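Local structure of aac(6')-Ii (Enterococcus faecium, 1N71) at residues Gln53-Gly58 and Val77-Arg82; Phe146-Gly151 and Ile169-Thr174. The protein is a GNAT-superfamily enzyme that acetylates the 6'-amino group of aminoglycosides from acetyl-coenzyme A, giving antibiotic resistance. One frame throughout, in Å; residues are numbered along the deposited sequence.

Contact 1 (Gln53-Gly58 and Val77-Arg82). With COA (coenzyme A), chain E.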
ATOM      1  N   GLN A  53      17.921  13.906 -25.774  1.00 41.44           N
ATOM      2  CA  GLN A  53      17.796  15.095 -26.604  1.00 41.45           C
ATOM      3  C   GLN A  53      16.620  15.909 -26.066  1.00 40.24           C
ATOM      4  O   GLN A  53      16.791  16.733 -25.166  1.00 41.13           O
ATOM      5  N   ASP A  54      15.428  15.656 -26.599  1.00 37.71           N
ATOM      6  CA  ASP A  54      14.231  16.369 -26.170  1.00 35.23           C
ATOM      7  C   ASP A  54      13.068  15.394 -25.985  1.00 34.26           C
ATOM      8  O   ASP A  54      11.942  15.799 -25.701  1.00 33.79           O
ATOM      9  CB  ASP A  54      13.852  17.422 -27.214  1.00 35.99           C
ATOM     10  N   GLU A  55      13.351  14.107 -26.144  1.00 33.45           N
ATOM     11  CA  GLU A  55      12.322  13.079 -26.018  1.00 32.50           C
ATOM     12  C   GLU A  55      12.343  12.374 -24.670  1.00 30.74           C
ATOM     13  O   GLU A  55      13.394  11.935 -24.206  1.00 28.88           O
ATOM     14  CB  GLU A  55      12.481  12.049 -27.142  1.00 34.42           C
ATOM     15  CG  GLU A  55      11.684  10.764 -26.949  1.00 37.01           C
ATOM     16  CD  GLU A  55      11.813   9.806 -28.129  1.00 38.67           C
ATOM     17  OE1 GLU A  55      12.918   9.701 -28.699  1.00 40.11           O
ATOM     18  OE2 GLU A  55      10.810   9.145 -28.475  1.00 39.30           O
ATOM     19  N   LEU A  56      11.174  12.275 -24.045  1.00 29.86           N
ATOM     20  CA  LEU A  56      11.047  11.599 -22.756  1.00 29.21           C
ATOM     21  C   LEU A  56      11.018  10.100 -23.027  1.00 28.67           C
ATOM     22  O   LEU A  56      10.088   9.600 -23.661  1.00 30.21           O
ATOM     23  CB  LEU A  56       9.752  12.009 -22.055  1.00 29.64           C
ATOM     24  CG  LEU A  56       9.567  11.435 -20.644  1.00 30.90           C
ATOM     25  CD1 LEU A  56      10.528  12.126 -19.692  1.00 30.59           C
ATOM     26  CD2 LEU A  56       8.133  11.627 -20.176  1.00 30.81           C
ATOM     27  N   VAL A  57      12.027   9.384 -22.546  1.00 25.59           N
ATOM     28  CA  VAL A  57      12.101   7.946 -22.765  1.00 23.94           C
ATOM     29  C   VAL A  57      11.854   7.132 -21.495  1.00 23.57           C
ATOM     30  O   VAL A  57      11.726   5.907 -21.553  1.00 23.58           O
ATOM     31  CB  VAL A  57      13.475   7.548 -23.350  1.00 25.45           C
ATOM     32  CG1 VAL A  57      13.676   8.216 -24.716  1.00 24.21           C
ATOM     33  CG2 VAL A  57      14.585   7.954 -22.393  1.00 22.98           C
ATOM     34  N   GLY A  58      11.788   7.811 -20.354  1.00 21.37           N
ATOM     35  CA  GLY A  58      11.561   7.114 -19.101  1.00 20.77           C
ATOM     36  C   GLY A  58      11.133   8.039 -17.978  1.00 20.17           C
ATOM     37  O   GLY A  58      11.489   9.220 -17.952  1.00 20.68           O
ATOM     38  N   VAL A  77       8.345   3.645 -15.700  1.00 18.75           N
ATOM     39  CA  VAL A  77       8.095   3.255 -17.073  1.00 20.51           C
ATOM     40  C   VAL A  77       9.218   3.735 -17.975  1.00 20.64           C
ATOM     41  O   VAL A  77       9.732   4.844 -17.815  1.00 19.67           O
ATOM     42  CB  VAL A  77       6.760   3.836 -17.582  1.00 21.74           C
ATOM     43  CG1 VAL A  77       6.794   5.348 -17.506  1.00 23.42           C
ATOM     44  CG2 VAL A  77       6.507   3.385 -19.019  1.00 23.79           C
ATOM     45  N   VAL A  78       9.599   2.871 -18.906  1.00 20.33           N
ATOM     46  CA  VAL A  78      10.639   3.150 -19.880  1.00 22.77           C
ATOM     47  C   VAL A  78      10.030   2.780 -21.229  1.00 24.27           C
ATOM     48  O   VAL A  78       9.414   1.722 -21.352  1.00 22.42           O
ATOM     49  CB  VAL A  78      11.882   2.267 -19.635  1.00 22.49           C
ATOM     50  CG1 VAL A  78      12.902   2.471 -20.753  1.00 23.26           C
ATOM     51  CG2 VAL A  78      12.496   2.600 -18.279  1.00 20.31           C
ATOM     52  N   GLU A  79      10.178   3.641 -22.233  1.00 25.64           N
ATOM     53  CA  GLU A  79       9.622   3.326 -23.552  1.00 27.41           C
ATOM     54  C   GLU A  79      10.008   1.898 -23.899  1.00 27.57           C
ATOM     55  O   GLU A  79      11.174   1.523 -23.787  1.00 27.15           O
ATOM     56  CB  GLU A  79      10.173   4.261 -24.626  1.00 30.11           C
ATOM     57  CG  GLU A  79       9.832   5.716 -24.430  1.00 35.29           C
ATOM     58  CD  GLU A  79      10.180   6.550 -25.646  1.00 37.26           C
ATOM     59  OE1 GLU A  79      11.317   6.425 -26.150  1.00 37.35           O
ATOM     60  OE2 GLU A  79       9.322   7.337 -26.094  1.00 41.35           O
ATOM     61  N   SER A  80       9.030   1.107 -24.325  1.00 29.20           N
ATOM     62  CA  SER A  80       9.279  -0.289 -24.665  1.00 32.04           C
ATOM     63  C   SER A  80      10.358  -0.447 -25.726  1.00 33.25           C
ATOM     64  O   SER A  80      10.939  -1.521 -25.868  1.00 35.14           O
ATOM     65  CB  SER A  80       7.985  -0.960 -25.143  1.00 31.79           C
ATOM     66  OG  SER A  80       7.525  -0.384 -26.351  1.00 34.52           O
ATOM     67  N   SER A  81      10.631   0.625 -26.465  1.00 34.72           N
ATOM     68  CA  SER A  81      11.641   0.586 -27.511  1.00 34.60           C
ATOM     69  C   SER A  81      13.019   1.036 -27.026  1.00 34.75           C
ATOM     70  O   SER A  81      13.976   1.047 -27.797  1.00 35.54           O
ATOM     71  CB  SER A  81      11.201   1.452 -28.700  1.00 36.77           C
ATOM     72  OG  SER A  81      10.951   2.792 -28.305  1.00 38.76           O
ATOM     73  N   ARG A  82      13.127   1.399 -25.751  1.00 32.33           N
ATOM     74  CA  ARG A  82      14.407   1.853 -25.211  1.00 29.54           C
ATOM     75  C   ARG A  82      14.850   1.059 -23.988  1.00 27.93           C
ATOM     76  O   ARG A  82      15.778   1.457 -23.281  1.00 24.82           O
ATOM     77  CB  ARG A  82      14.322   3.333 -24.842  1.00 31.87           C
ATOM     78  CG  ARG A  82      13.992   4.265 -25.998  1.00 35.19           C
ATOM     79  CD  ARG A  82      14.993   4.127 -27.136  1.00 39.18           C
ATOM     80  NE  ARG A  82      15.081   5.355 -27.920  1.00 43.53           N
ATOM     81  CZ  ARG A  82      15.643   6.478 -27.481  1.00 45.48           C
ATOM     82  NH1 ARG A  82      16.174   6.523 -26.265  1.00 46.25           N
ATOM     83  NH2 ARG A  82      15.669   7.559 -28.251  1.00 45.96           N
TER
HETATM   84  N1A COA E 601      13.086  -9.548 -15.903  1.00 22.22           N
HETATM   85  C2A COA E 601      14.312  -9.869 -15.453  1.00 23.18           C
HETATM   86  N3A COA E 601      15.409  -9.080 -15.401  1.00 25.36           N
HETATM   87  C4A COA E 601      15.138  -7.816 -15.877  1.00 23.90           C
HETATM   88  C5A COA E 601      13.939  -7.349 -16.367  1.00 22.48           C
HETATM   89  C6A COA E 601      12.850  -8.279 -16.368  1.00 21.61           C
HETATM   90  N6A COA E 601      11.639  -7.957 -16.815  1.00 20.17           N
HETATM   91  N7A COA E 601      14.047  -6.022 -16.754  1.00 22.07           N
HETATM   92  C8A COA E 601      15.290  -5.729 -16.506  1.00 22.87           C
HETATM   93  N9A COA E 601      16.017  -6.768 -15.974  1.00 23.99           N
HETATM   94  C1B COA E 601      17.435  -6.791 -15.585  1.00 27.22           C
HETATM   95  C2B COA E 601      18.389  -6.633 -16.772  1.00 30.79           C
HETATM   96  O2B COA E 601      18.651  -7.922 -17.341  1.00 33.27           O
HETATM   97  C3B COA E 601      19.680  -6.073 -16.184  1.00 31.37           C
HETATM   98  O3B COA E 601      20.383  -7.152 -15.544  1.00 37.22           O
HETATM   99  P3B COA E 601      21.933  -7.451 -15.874  1.00 41.10           P
HETATM  100  O7A COA E 601      21.954  -7.694 -17.337  1.00 41.19           O
HETATM  101  O8A COA E 601      22.242  -8.645 -15.048  1.00 41.46           O
HETATM  102  O9A COA E 601      22.640  -6.219 -15.447  1.00 40.65           O
HETATM  103  C4B COA E 601      19.132  -5.150 -15.087  1.00 27.66           C
HETATM  104  O4B COA E 601      17.845  -5.695 -14.772  1.00 26.14           O
HETATM  105  C5B COA E 601      19.039  -3.667 -15.474  1.00 24.67           C
HETATM  106  O5B COA E 601      18.013  -3.470 -16.454  1.00 22.37           O
HETATM  107  P1A COA E 601      17.736  -2.032 -17.132  1.00 20.76           P
HETATM  108  O1A COA E 601      18.276  -2.050 -18.509  1.00 19.09           O
HETATM  109  O2A COA E 601      18.144  -0.966 -16.189  1.00 18.67           O
HETATM  110  O3A COA E 601      16.132  -2.052 -17.203  1.00 20.29           O
HETATM  111  P2A COA E 601      15.174  -1.234 -18.202  1.00 20.14           P
HETATM  112  O4A COA E 601      14.757  -2.135 -19.298  1.00 20.91           O
HETATM  113  O5A COA E 601      15.764   0.082 -18.516  1.00 22.80           O
HETATM  114  O6A COA E 601      13.901  -0.982 -17.255  1.00 20.77           O
HETATM  115  CBP COA E 601      11.803  -1.953 -16.497  1.00 23.72           C
HETATM  116  CCP COA E 601      13.322  -2.060 -16.503  1.00 20.81           C
HETATM  117  CDP COA E 601      11.240  -3.180 -15.767  1.00 22.95           C
HETATM  118  CEP COA E 601      11.393  -0.654 -15.741  1.00 23.07           C
HETATM  119  CAP COA E 601      11.302  -1.911 -18.005  1.00 28.17           C
HETATM  120  OAP COA E 601      11.630  -3.113 -18.709  1.00 29.71           O
HETATM  121  C9P COA E 601       9.814  -1.544 -18.138  1.00 33.66           C
HETATM  122  O9P COA E 601       9.481  -0.395 -18.460  1.00 36.32           O
HETATM  123  N8P COA E 601       8.936  -2.525 -17.887  1.00 37.40           N
HETATM  124  C7P COA E 601       7.485  -2.398 -17.951  1.00 43.94           C
HETATM  125  C6P COA E 601       6.901  -1.660 -16.749  1.00 48.06           C
HETATM  126  C5P COA E 601       6.758  -2.531 -15.514  1.00 51.23           C
HETATM  127  O5P COA E 601       6.188  -3.627 -15.579  1.00 52.95           O
HETATM  128  N4P COA E 601       7.278  -2.035 -14.381  1.00 53.72           N
HETATM  129  C3P COA E 601       7.251  -2.701 -13.074  1.00 54.10           C
HETATM  130  C2P COA E 601       6.652  -1.816 -11.993  1.00 54.80           C
HETATM  131  S1P COA E 601       5.467  -2.677 -10.943  1.00 56.20           S
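The side chains of E79 and R82 reach back from the turn that follows one strand of a beta hairpin and lie against V57 and E55 on the other. Between the backbones, E79 N donates to V57 O at 2.8 Å. G58 and V78 form an antiparallel non-hydrogen-bonded pair, their CA atoms 4.1 Å apart, and G58 CA makes a CA-H...O contact with V77 O at 3.2 Å. V57 and G58 both face A50 on the next strand, a classic beta bulge.

CG of E79 stands anti to its own carbonyl carbon (chi1 -62°), and the extended chain beyond it passes V57, bringing OE1 to 3.3 Å from V57 CG1. This same methyl sits over one face of the R82 guanidinium, 3.4 Å from NH1, so one methyl of V57 touches both the E79 carboxylate and the R82 guanidinium, while CG of E79 lies against V57 O. E55 OE1 meets R82 NH2 at 3.5 Å in a salt bridge of charge alone, the oxygen well out of the guanidinium plane and the two flat groups turned 78° apart. The carboxylates of E55 and E79 approach to 3.3 Å between their OE2 atoms, a repulsion that the nearby arginine probably offsets.

The type I turn E79-R82 is closed by R82 N to E79 O. V78 N donates to O9P of coenzyme A, contributing to the cofactor pocket. Helix 11-24 packs on L56 and E79, helix 87-101 meets V57, V78 and R82 through I87, and strand 46-52 flanks strand 55-66.

Contact 2 (Phe146-Gly151 and Ile169-Thr174). With COA (coenzyme A), chain E.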
ATOM      1  N   PHE A 146      14.139  -7.410 -11.850  1.00 16.28           N
ATOM      2  CA  PHE A 146      14.798  -6.148 -12.162  1.00 16.17           C
ATOM      3  C   PHE A 146      15.072  -5.443 -10.836  1.00 17.65           C
ATOM      4  O   PHE A 146      16.175  -4.952 -10.585  1.00 15.90           O
ATOM      5  CB  PHE A 146      13.887  -5.278 -13.033  1.00 14.70           C
ATOM      6  CG  PHE A 146      14.245  -3.813 -13.020  1.00 14.37           C
ATOM      7  CD1 PHE A 146      15.396  -3.354 -13.662  1.00 14.58           C
ATOM      8  CD2 PHE A 146      13.438  -2.897 -12.353  1.00 12.66           C
ATOM      9  CE1 PHE A 146      15.734  -1.998 -13.637  1.00 14.91           C
ATOM     10  CE2 PHE A 146      13.763  -1.542 -12.318  1.00 15.93           C
ATOM     11  CZ  PHE A 146      14.915  -1.090 -12.962  1.00 15.06           C
ATOM     12  N   TYR A 147      14.058  -5.402  -9.979  1.00 16.68           N
ATOM     13  CA  TYR A 147      14.200  -4.751  -8.687  1.00 18.09           C
ATOM     14  C   TYR A 147      15.170  -5.505  -7.786  1.00 18.60           C
ATOM     15  O   TYR A 147      15.967  -4.888  -7.080  1.00 17.41           O
ATOM     16  CB  TYR A 147      12.831  -4.613  -8.021  1.00 15.93           C
ATOM     17  CG  TYR A 147      11.922  -3.651  -8.756  1.00 16.41           C
ATOM     18  CD1 TYR A 147      12.182  -2.277  -8.758  1.00 16.19           C
ATOM     19  CD2 TYR A 147      10.819  -4.114  -9.472  1.00 16.12           C
ATOM     20  CE1 TYR A 147      11.368  -1.391  -9.452  1.00 18.25           C
ATOM     21  CE2 TYR A 147       9.993  -3.234 -10.172  1.00 18.58           C
ATOM     22  CZ  TYR A 147      10.274  -1.877 -10.157  1.00 17.84           C
ATOM     23  OH  TYR A 147       9.459  -1.007 -10.835  1.00 22.57           O
ATOM     24  N   GLU A 148      15.121  -6.836  -7.813  1.00 19.70           N
ATOM     25  CA  GLU A 148      16.040  -7.617  -6.993  1.00 20.46           C
ATOM     26  C   GLU A 148      17.476  -7.229  -7.310  1.00 21.95           C
ATOM     27  O   GLU A 148      18.293  -7.062  -6.409  1.00 20.86           O
ATOM     28  CB  GLU A 148      15.878  -9.116  -7.241  1.00 22.62           C
ATOM     29  CG  GLU A 148      14.572  -9.696  -6.761  1.00 24.68           C
ATOM     30  CD  GLU A 148      14.676 -11.181  -6.489  1.00 26.87           C
ATOM     31  OE1 GLU A 148      15.310 -11.893  -7.298  1.00 29.12           O
ATOM     32  OE2 GLU A 148      14.117 -11.637  -5.470  1.00 28.56           O
ATOM     33  N   LYS A 149      17.784  -7.082  -8.595  1.00 22.00           N
ATOM     34  CA  LYS A 149      19.133  -6.721  -8.996  1.00 23.75           C
ATOM     35  C   LYS A 149      19.529  -5.327  -8.526  1.00 23.02           C
ATOM     36  O   LYS A 149      20.713  -5.005  -8.469  1.00 23.48           O
ATOM     37  CB  LYS A 149      19.286  -6.852 -10.514  1.00 24.52           C
ATOM     38  CG  LYS A 149      19.213  -8.307 -10.978  1.00 29.31           C
ATOM     39  CD  LYS A 149      19.589  -8.465 -12.437  1.00 33.45           C
ATOM     40  CE  LYS A 149      19.602  -9.934 -12.839  1.00 34.05           C
ATOM     41  NZ  LYS A 149      20.003 -10.105 -14.264  1.00 34.38           N
ATOM     42  N   LEU A 150      18.542  -4.505  -8.173  1.00 21.42           N
ATOM     43  CA  LEU A 150      18.830  -3.163  -7.679  1.00 20.14           C
ATOM     44  C   LEU A 150      18.839  -3.127  -6.155  1.00 19.78           C
ATOM     45  O   LEU A 150      18.859  -2.057  -5.551  1.00 19.22           O
ATOM     46  CB  LEU A 150      17.816  -2.154  -8.222  1.00 20.63           C
ATOM     47  CG  LEU A 150      17.897  -1.968  -9.737  1.00 23.47           C
ATOM     48  CD1 LEU A 150      16.955  -0.866 -10.176  1.00 22.99           C
ATOM     49  CD2 LEU A 150      19.335  -1.633 -10.126  1.00 26.32           C
ATOM     50  N   GLY A 151      18.810  -4.303  -5.538  1.00 17.80           N
ATOM     51  CA  GLY A 151      18.858  -4.365  -4.087  1.00 17.62           C
ATOM     52  C   GLY A 151      17.539  -4.475  -3.354  1.00 16.87           C
ATOM     53  O   GLY A 151      17.520  -4.466  -2.119  1.00 17.03           O
ATOM     54  N   ILE A 169       3.055  -8.477  -5.594  1.00 15.21           N
ATOM     55  CA  ILE A 169       4.280  -8.840  -4.897  1.00 14.25           C
ATOM     56  C   ILE A 169       4.882  -7.562  -4.325  1.00 14.26           C
ATOM     57  O   ILE A 169       5.171  -6.632  -5.075  1.00 14.12           O
ATOM     58  CB  ILE A 169       5.289  -9.479  -5.868  1.00 12.57           C
ATOM     59  CG1 ILE A 169       4.677 -10.738  -6.498  1.00 15.99           C
ATOM     60  CG2 ILE A 169       6.577  -9.815  -5.132  1.00 15.04           C
ATOM     61  CD1 ILE A 169       5.490 -11.323  -7.661  1.00 12.22           C
ATOM     62  N   TRP A 170       5.057  -7.516  -3.005  1.00 12.85           N
ATOM     63  CA  TRP A 170       5.620  -6.340  -2.340  1.00 13.22           C
ATOM     64  C   TRP A 170       7.130  -6.463  -2.173  1.00 13.28           C
ATOM     65  O   TRP A 170       7.622  -7.444  -1.621  1.00 13.13           O
ATOM     66  CB  TRP A 170       4.993  -6.145  -0.955  1.00 15.90           C
ATOM     67  CG  TRP A 170       3.643  -5.504  -0.954  1.00 21.95           C
ATOM     68  CD1 TRP A 170       3.303  -4.298  -1.506  1.00 24.07           C
ATOM     69  CD2 TRP A 170       2.463  -5.994  -0.304  1.00 23.11           C
ATOM     70  NE1 TRP A 170       1.987  -4.005  -1.233  1.00 26.75           N
ATOM     71  CE2 TRP A 170       1.448  -5.030  -0.497  1.00 25.19           C
ATOM     72  CE3 TRP A 170       2.166  -7.152   0.426  1.00 24.91           C
ATOM     73  CZ2 TRP A 170       0.155  -5.188   0.013  1.00 25.11           C
ATOM     74  CZ3 TRP A 170       0.879  -7.311   0.937  1.00 24.60           C
ATOM     75  CH2 TRP A 170      -0.111  -6.330   0.725  1.00 26.10           C
ATOM     76  N   MET A 171       7.856  -5.452  -2.639  1.00 12.67           N
ATOM     77  CA  MET A 171       9.306  -5.433  -2.539  1.00 11.36           C
ATOM     78  C   MET A 171       9.756  -4.150  -1.844  1.00 12.87           C
ATOM     79  O   MET A 171       9.095  -3.116  -1.938  1.00 11.88           O
ATOM     80  CB  MET A 171       9.924  -5.523  -3.930  1.00 12.02           C
ATOM     81  CG  MET A 171       9.453  -6.743  -4.712  1.00 13.02           C
ATOM     82  SD  MET A 171      10.342  -6.976  -6.239  1.00 14.29           S
ATOM     83  CE  MET A 171      11.970  -7.377  -5.621  1.00 14.21           C
ATOM     84  N   ALA A 172      10.886  -4.210  -1.153  1.00 12.58           N
ATOM     85  CA  ALA A 172      11.359  -3.032  -0.446  1.00 12.18           C
ATOM     86  C   ALA A 172      12.867  -3.006  -0.316  1.00 13.14           C
ATOM     87  O   ALA A 172      13.543  -4.037  -0.420  1.00 13.87           O
ATOM     88  CB  ALA A 172      10.712  -2.971   0.936  1.00 11.31           C
ATOM     89  N   LYS A 173      13.385  -1.811  -0.089  1.00 12.70           N
ATOM     90  CA  LYS A 173      14.810  -1.606   0.076  1.00 13.96           C
ATOM     91  C   LYS A 173      15.008  -0.431   1.022  1.00 14.19           C
ATOM     92  O   LYS A 173      14.295   0.568   0.943  1.00 12.52           O
ATOM     93  CB  LYS A 173      15.462  -1.293  -1.278  1.00 15.27           C
ATOM     94  CG  LYS A 173      16.963  -1.009  -1.204  1.00 15.50           C
ATOM     95  CD  LYS A 173      17.526  -0.632  -2.577  1.00 14.24           C
ATOM     96  CE  LYS A 173      19.019  -0.350  -2.519  1.00 17.67           C
ATOM     97  NZ  LYS A 173      19.558   0.081  -3.854  1.00 16.62           N
ATOM     98  N   THR A 174      15.939  -0.573   1.954  1.00 16.63           N
ATOM     99  CA  THR A 174      16.253   0.519   2.860  1.00 17.45           C
ATOM    100  C   THR A 174      17.440   1.145   2.134  1.00 18.02           C
ATOM    101  O   THR A 174      18.435   0.477   1.852  1.00 16.57           O
ATOM    102  CB  THR A 174      16.602  -0.015   4.251  1.00 18.89           C
ATOM    103  OG1 THR A 174      15.382  -0.371   4.923  1.00 20.44           O
ATOM    104  CG2 THR A 174      17.341   1.027   5.063  1.00 16.26           C
TER
HETATM  105  N1A COA E 601      13.086  -9.548 -15.903  1.00 22.22           N
HETATM  106  C2A COA E 601      14.312  -9.869 -15.453  1.00 23.18           C
HETATM  107  N3A COA E 601      15.409  -9.080 -15.401  1.00 25.36           N
HETATM  108  C4A COA E 601      15.138  -7.816 -15.877  1.00 23.90           C
HETATM  109  C5A COA E 601      13.939  -7.349 -16.367  1.00 22.48           C
HETATM  110  C6A COA E 601      12.850  -8.279 -16.368  1.00 21.61           C
HETATM  111  N6A COA E 601      11.639  -7.957 -16.815  1.00 20.17           N
HETATM  112  N7A COA E 601      14.047  -6.022 -16.754  1.00 22.07           N
HETATM  113  C8A COA E 601      15.290  -5.729 -16.506  1.00 22.87           C
HETATM  114  N9A COA E 601      16.017  -6.768 -15.974  1.00 23.99           N
HETATM  115  C1B COA E 601      17.435  -6.791 -15.585  1.00 27.22           C
HETATM  116  C2B COA E 601      18.389  -6.633 -16.772  1.00 30.79           C
HETATM  117  O2B COA E 601      18.651  -7.922 -17.341  1.00 33.27           O
HETATM  118  C3B COA E 601      19.680  -6.073 -16.184  1.00 31.37           C
HETATM  119  O3B COA E 601      20.383  -7.152 -15.544  1.00 37.22           O
HETATM  120  P3B COA E 601      21.933  -7.451 -15.874  1.00 41.10           P
HETATM  121  O7A COA E 601      21.954  -7.694 -17.337  1.00 41.19           O
HETATM  122  O8A COA E 601      22.242  -8.645 -15.048  1.00 41.46           O
HETATM  123  O9A COA E 601      22.640  -6.219 -15.447  1.00 40.65           O
HETATM  124  C4B COA E 601      19.132  -5.150 -15.087  1.00 27.66           C
HETATM  125  O4B COA E 601      17.845  -5.695 -14.772  1.00 26.14           O
HETATM  126  C5B COA E 601      19.039  -3.667 -15.474  1.00 24.67           C
HETATM  127  O5B COA E 601      18.013  -3.470 -16.454  1.00 22.37           O
HETATM  128  P1A COA E 601      17.736  -2.032 -17.132  1.00 20.76           P
HETATM  129  O1A COA E 601      18.276  -2.050 -18.509  1.00 19.09           O
HETATM  130  O2A COA E 601      18.144  -0.966 -16.189  1.00 18.67           O
HETATM  131  O3A COA E 601      16.132  -2.052 -17.203  1.00 20.29           O
HETATM  132  P2A COA E 601      15.174  -1.234 -18.202  1.00 20.14           P
HETATM  133  O4A COA E 601      14.757  -2.135 -19.298  1.00 20.91           O
HETATM  134  O5A COA E 601      15.764   0.082 -18.516  1.00 22.80           O
HETATM  135  O6A COA E 601      13.901  -0.982 -17.255  1.00 20.77           O
HETATM  136  CBP COA E 601      11.803  -1.953 -16.497  1.00 23.72           C
HETATM  137  CCP COA E 601      13.322  -2.060 -16.503  1.00 20.81           C
HETATM  138  CDP COA E 601      11.240  -3.180 -15.767  1.00 22.95           C
HETATM  139  CEP COA E 601      11.393  -0.654 -15.741  1.00 23.07           C
HETATM  140  CAP COA E 601      11.302  -1.911 -18.005  1.00 28.17           C
HETATM  141  OAP COA E 601      11.630  -3.113 -18.709  1.00 29.71           O
HETATM  142  C9P COA E 601       9.814  -1.544 -18.138  1.00 33.66           C
HETATM  143  O9P COA E 601       9.481  -0.395 -18.460  1.00 36.32           O
HETATM  144  N8P COA E 601       8.936  -2.525 -17.887  1.00 37.40           N
HETATM  145  C7P COA E 601       7.485  -2.398 -17.951  1.00 43.94           C
HETATM  146  C6P COA E 601       6.901  -1.660 -16.749  1.00 48.06           C
HETATM  147  C5P COA E 601       6.758  -2.531 -15.514  1.00 51.23           C
HETATM  148  O5P COA E 601       6.188  -3.627 -15.579  1.00 52.95           O
HETATM  149  N4P COA E 601       7.278  -2.035 -14.381  1.00 53.72           N
HETATM  150  C3P COA E 601       7.251  -2.701 -13.074  1.00 54.10           C
HETATM  151  C2P COA E 601       6.652  -1.816 -11.993  1.00 54.80           C
HETATM  152  S1P COA E 601       5.467  -2.677 -10.943  1.00 56.20           S
HETATM  153  O   HOH W   1      16.132  -4.924   0.244  1.00 15.61           O
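M171 and K173, on a strand of the GNAT sheet, meet the end of helix 144-149, which a Schellman motif closes with G151 as its C-prime residue. G151 N bonds to E148 O, and the positive phi of G151 (96°) is one that glycine adopts readily.

M171 is bent at its last torsion (chi3 67°), which places CE 3.8 Å from Y147 CB and 3.7 Å from E148 CG. A flexible, unbranched thioether suits this position because its methyl can reach both helix residues at once. M171 SD also makes an oblique Met-aromatic contact with the Y147 ring, 5.4 Å from its centroid. Y147 itself turns its ring away from the strand, presenting an edge to C3P of coenzyme A, while one face lies over F146 CD2. F146, with CG anti to its backbone N (chi1 160°), sets a ring face against CCP of the cofactor. K149 extends fully, and its NZ donates to O8A and O3B at the 3'-phosphate, a natural role for a long cationic chain.

K173 is equally extended, but its stem runs past G151, CG lying 3.6 Å from G151 O. Its ammonium also forms a salt bridge with E96. A water donates to both G151 O and A172 O, while K173 NZ gives L150 O a 2.8 Å hydrogen bond nearly along the C=O axis.

In the fold
Both contacts reach the same mixed sheet and both touch coenzyme A, yet their centres lie 22 Å apart and their nearest atoms about 7 Å. Contact 1 is mostly buried and joins neighbouring strands of a hairpin, whereas contact 2 is partly buried and sets a helix end against a strand. Their chemistry follows: strand pairing and a cluster of charged side chains in contact 1, a thioether packing and a lysine meeting the carbonyl of L150, just after the helix, in contact 2. The cofactor is met differently too, by a backbone N-H at its pantetheine arm in 77-82, and by aromatic rings and a lysine in 146-151. In contact 2, segment 169-174 also faces the second subunit, where W170 stacks on W170 of that subunit.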